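Local coordinates for single-stranded DNA-binding protein (PDB 5GQO), which probably binds single-stranded DNA through an OB-fold domain and assembles as a tetramer, as the second, paralogous SSB of Mycobacterium smegmatis, at residues T36-L41 with E47-R52. Residues are numbered along the deposited sequence; the frame is centred on the assembly and turned at random.
Sequences TNPVRL and ELYKFR
Arg40 and Glu47 form a salt bridge on the Tyr49 side of this antiparallel hairpin, Arg40 NH2 lying 2.8 Å from Glu47 OE2. The guanidinium and carboxylate planes stand 87° apart, and NH2 alone makes the bridge, Arg40 NE being 3.8 Å from Glu47 OE2. The same guanidinium is 10° from parallel to the Tyr49 ring, with NH2 3.2 Å from Tyr49 CD1. CG of Arg40 lies anti to the backbone N, and a bend at chi3 (-27°) brings NH2 back to both partners. Pro38, seen binding calcium in this protein though not in this chain, sets its CG 3.7 Å from Tyr49 CE2 and 3.8 Å from Phe51 CB.

Beneath these groups, Val39-Lys50 and Leu41-Leu48 are hydrogen-bonded pairs, while Arg40-Tyr49 between them is a non-hydrogen-bonded pair. The shortest backbone bond runs from Leu48 N to Leu41 O (2.8 Å). Before Val39 the strand pairing gives way to a side-chain bond: Arg52 N donates to Thr36 OG1 at 3.1 Å.

Further out, Glu47 OE1 pairs with Arg84 of helix 80-89, against which Arg40, Tyr49 and Phe51 also pack. Strand 73-79 hydrogen-bonds to the other edge of strand 46-55, placing this hairpin in the curled OB-fold sheet.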
loop_
_atom_site.group_PDB
_atom_site.type_symbol
_atom_site.label_atom_id
_atom_site.label_comp_id
_atom_site.label_asym_id
_atom_site.label_seq_id
_atom_site.Cartn_x
_atom_site.Cartn_y
_atom_site.Cartn_z
ATOM N N THR B 36 8.164 -10.268 -19.827
ATOM C CA THR B 36 7.910 -10.332 -21.274
ATOM C C THR B 36 8.572 -9.172 -21.988
ATOM O O THR B 36 8.977 -8.192 -21.363
ATOM C CB THR B 36 6.421 -10.273 -21.612
ATOM O OG1 THR B 36 5.902 -9.020 -21.151
ATOM C CG2 THR B 36 5.679 -11.449 -21.018
ATOM N N ASN B 37 8.666 -9.290 -23.311
ATOM C CA ASN B 37 9.101 -8.149 -24.119
ATOM C C ASN B 37 7.980 -7.154 -24.184
ATOM O O ASN B 37 6.865 -7.476 -24.623
ATOM C CB ASN B 37 9.544 -8.533 -25.529
ATOM C CG ASN B 37 10.834 -9.284 -25.507
ATOM O OD1 ASN B 37 11.870 -8.746 -25.086
ATOM N ND2 ASN B 37 10.773 -10.551 -25.846
ATOM N N PRO B 38 8.260 -5.935 -23.755
ATOM C CA PRO B 38 7.176 -5.001 -23.765
ATOM C C PRO B 38 6.642 -4.696 -25.167
ATOM O O PRO B 38 7.350 -4.820 -26.154
ATOM C CB PRO B 38 7.784 -3.770 -23.140
ATOM C CG PRO B 38 8.855 -4.280 -22.258
ATOM C CD PRO B 38 9.421 -5.448 -22.997
ATOM N N VAL B 39 5.391 -4.269 -25.199
ATOM C CA VAL B 39 4.634 -4.025 -26.396
ATOM C C VAL B 39 4.259 -2.541 -26.429
ATOM O O VAL B 39 3.768 -2.024 -25.437
ATOM C CB VAL B 39 3.374 -4.931 -26.351
ATOM C CG1 VAL B 39 2.295 -4.468 -27.318
ATOM C CG2 VAL B 39 3.786 -6.377 -26.625
ATOM N N ARG B 40 4.581 -1.851 -27.522
ATOM C CA ARG B 40 4.163 -0.488 -27.712
ATOM C C ARG B 40 2.907 -0.445 -28.594
ATOM O O ARG B 40 2.761 -1.223 -29.525
ATOM C CB ARG B 40 5.229 0.352 -28.365
ATOM C CG ARG B 40 4.735 1.803 -28.524
ATOM C CD ARG B 40 5.714 2.775 -29.150
ATOM N NE ARG B 40 7.088 2.348 -28.919
ATOM C CZ ARG B 40 7.686 2.272 -27.727
ATOM N NH1 ARG B 40 8.932 1.836 -27.669
ATOM N NH2 ARG B 40 7.050 2.602 -26.599
ATOM N N LEU B 41 2.010 0.467 -28.259
ATOM C CA LEU B 41 0.816 0.743 -29.028
ATOM C C LEU B 41 0.587 2.248 -29.015
ATOM O O LEU B 41 0.740 2.895 -27.958
ATOM C CB LEU B 41 -0.356 0.004 -28.424
ATOM C CG LEU B 41 -0.224 -1.512 -28.507
ATOM C CD1 LEU B 41 -1.347 -2.163 -27.708
ATOM C CD2 LEU B 41 -0.251 -1.989 -29.956
ATOM N N GLU B 47 0.585 7.152 -26.056
ATOM C CA GLU B 47 1.410 5.961 -26.201
ATOM C C GLU B 47 1.196 5.030 -25.020
ATOM O O GLU B 47 1.165 5.483 -23.874
ATOM C CB GLU B 47 2.862 6.389 -26.218
ATOM C CG GLU B 47 3.824 5.465 -26.974
ATOM C CD GLU B 47 5.260 5.998 -26.927
ATOM O OE1 GLU B 47 5.432 7.218 -27.134
ATOM O OE2 GLU B 47 6.210 5.230 -26.630
ATOM N N LEU B 48 1.076 3.746 -25.310
ATOM C CA LEU B 48 0.997 2.733 -24.301
ATOM C C LEU B 48 2.218 1.827 -24.415
ATOM O O LEU B 48 2.570 1.392 -25.516
ATOM C CB LEU B 48 -0.244 1.865 -24.506
ATOM C CG LEU B 48 -0.366 0.621 -23.593
ATOM C CD1 LEU B 48 -0.465 1.053 -22.141
ATOM C CD2 LEU B 48 -1.557 -0.215 -23.993
ATOM N N TYR B 49 2.789 1.477 -23.265
ATOM C CA TYR B 49 3.839 0.496 -23.200
ATOM C C TYR B 49 3.498 -0.432 -22.089
ATOM O O TYR B 49 3.339 -0.043 -20.940
ATOM C CB TYR B 49 5.122 1.206 -22.910
ATOM C CG TYR B 49 6.356 0.441 -23.247
ATOM C CD1 TYR B 49 6.673 0.158 -24.563
ATOM C CD2 TYR B 49 7.253 0.052 -22.252
ATOM C CE1 TYR B 49 7.836 -0.522 -24.875
ATOM C CE2 TYR B 49 8.409 -0.617 -22.548
ATOM C CZ TYR B 49 8.698 -0.906 -23.862
ATOM O OH TYR B 49 9.859 -1.559 -24.179
ATOM N N LYS B 50 3.360 -1.691 -22.427
ATOM C CA LYS B 50 2.832 -2.615 -21.504
ATOM C C LYS B 50 3.604 -3.912 -21.483
ATOM O O LYS B 50 4.202 -4.327 -22.472
ATOM C CB LYS B 50 1.383 -2.863 -21.833
ATOM C CG LYS B 50 1.114 -3.518 -23.150
ATOM C CD LYS B 50 -0.300 -4.065 -23.177
ATOM C CE LYS B 50 -0.383 -5.491 -22.648
ATOM N NZ LYS B 50 -1.785 -6.011 -22.588
ATOM N N PHE B 51 3.579 -4.578 -20.343
ATOM C CA PHE B 51 4.442 -5.719 -20.148
ATOM C C PHE B 51 3.990 -6.460 -18.951
ATOM O O PHE B 51 3.143 -5.995 -18.178
ATOM C CB PHE B 51 5.914 -5.240 -20.012
ATOM C CG PHE B 51 6.129 -4.101 -19.032
ATOM C CD1 PHE B 51 6.358 -4.368 -17.726
ATOM C CD2 PHE B 51 6.084 -2.795 -19.419
ATOM C CE1 PHE B 51 6.527 -3.349 -16.783
ATOM C CE2 PHE B 51 6.288 -1.758 -18.496
ATOM C CZ PHE B 51 6.483 -2.041 -17.169
ATOM N N ARG B 52 4.573 -7.626 -18.756
ATOM C CA ARG B 52 4.164 -8.500 -17.667
ATOM C C ARG B 52 5.228 -8.475 -16.573
ATOM O O ARG B 52 6.417 -8.408 -16.872
ATOM C CB ARG B 52 4.077 -9.870 -18.273
ATOM C CG ARG B 52 3.140 -10.842 -17.605
ATOM C CD ARG B 52 1.964 -11.124 -18.488
ATOM N NE ARG B 52 0.789 -11.051 -17.653
ATOM C CZ ARG B 52 0.443 -12.000 -16.796
ATOM N NH1 ARG B 52 -0.660 -11.848 -16.061
ATOM N NH2 ARG B 52 1.188 -13.109 -16.687
#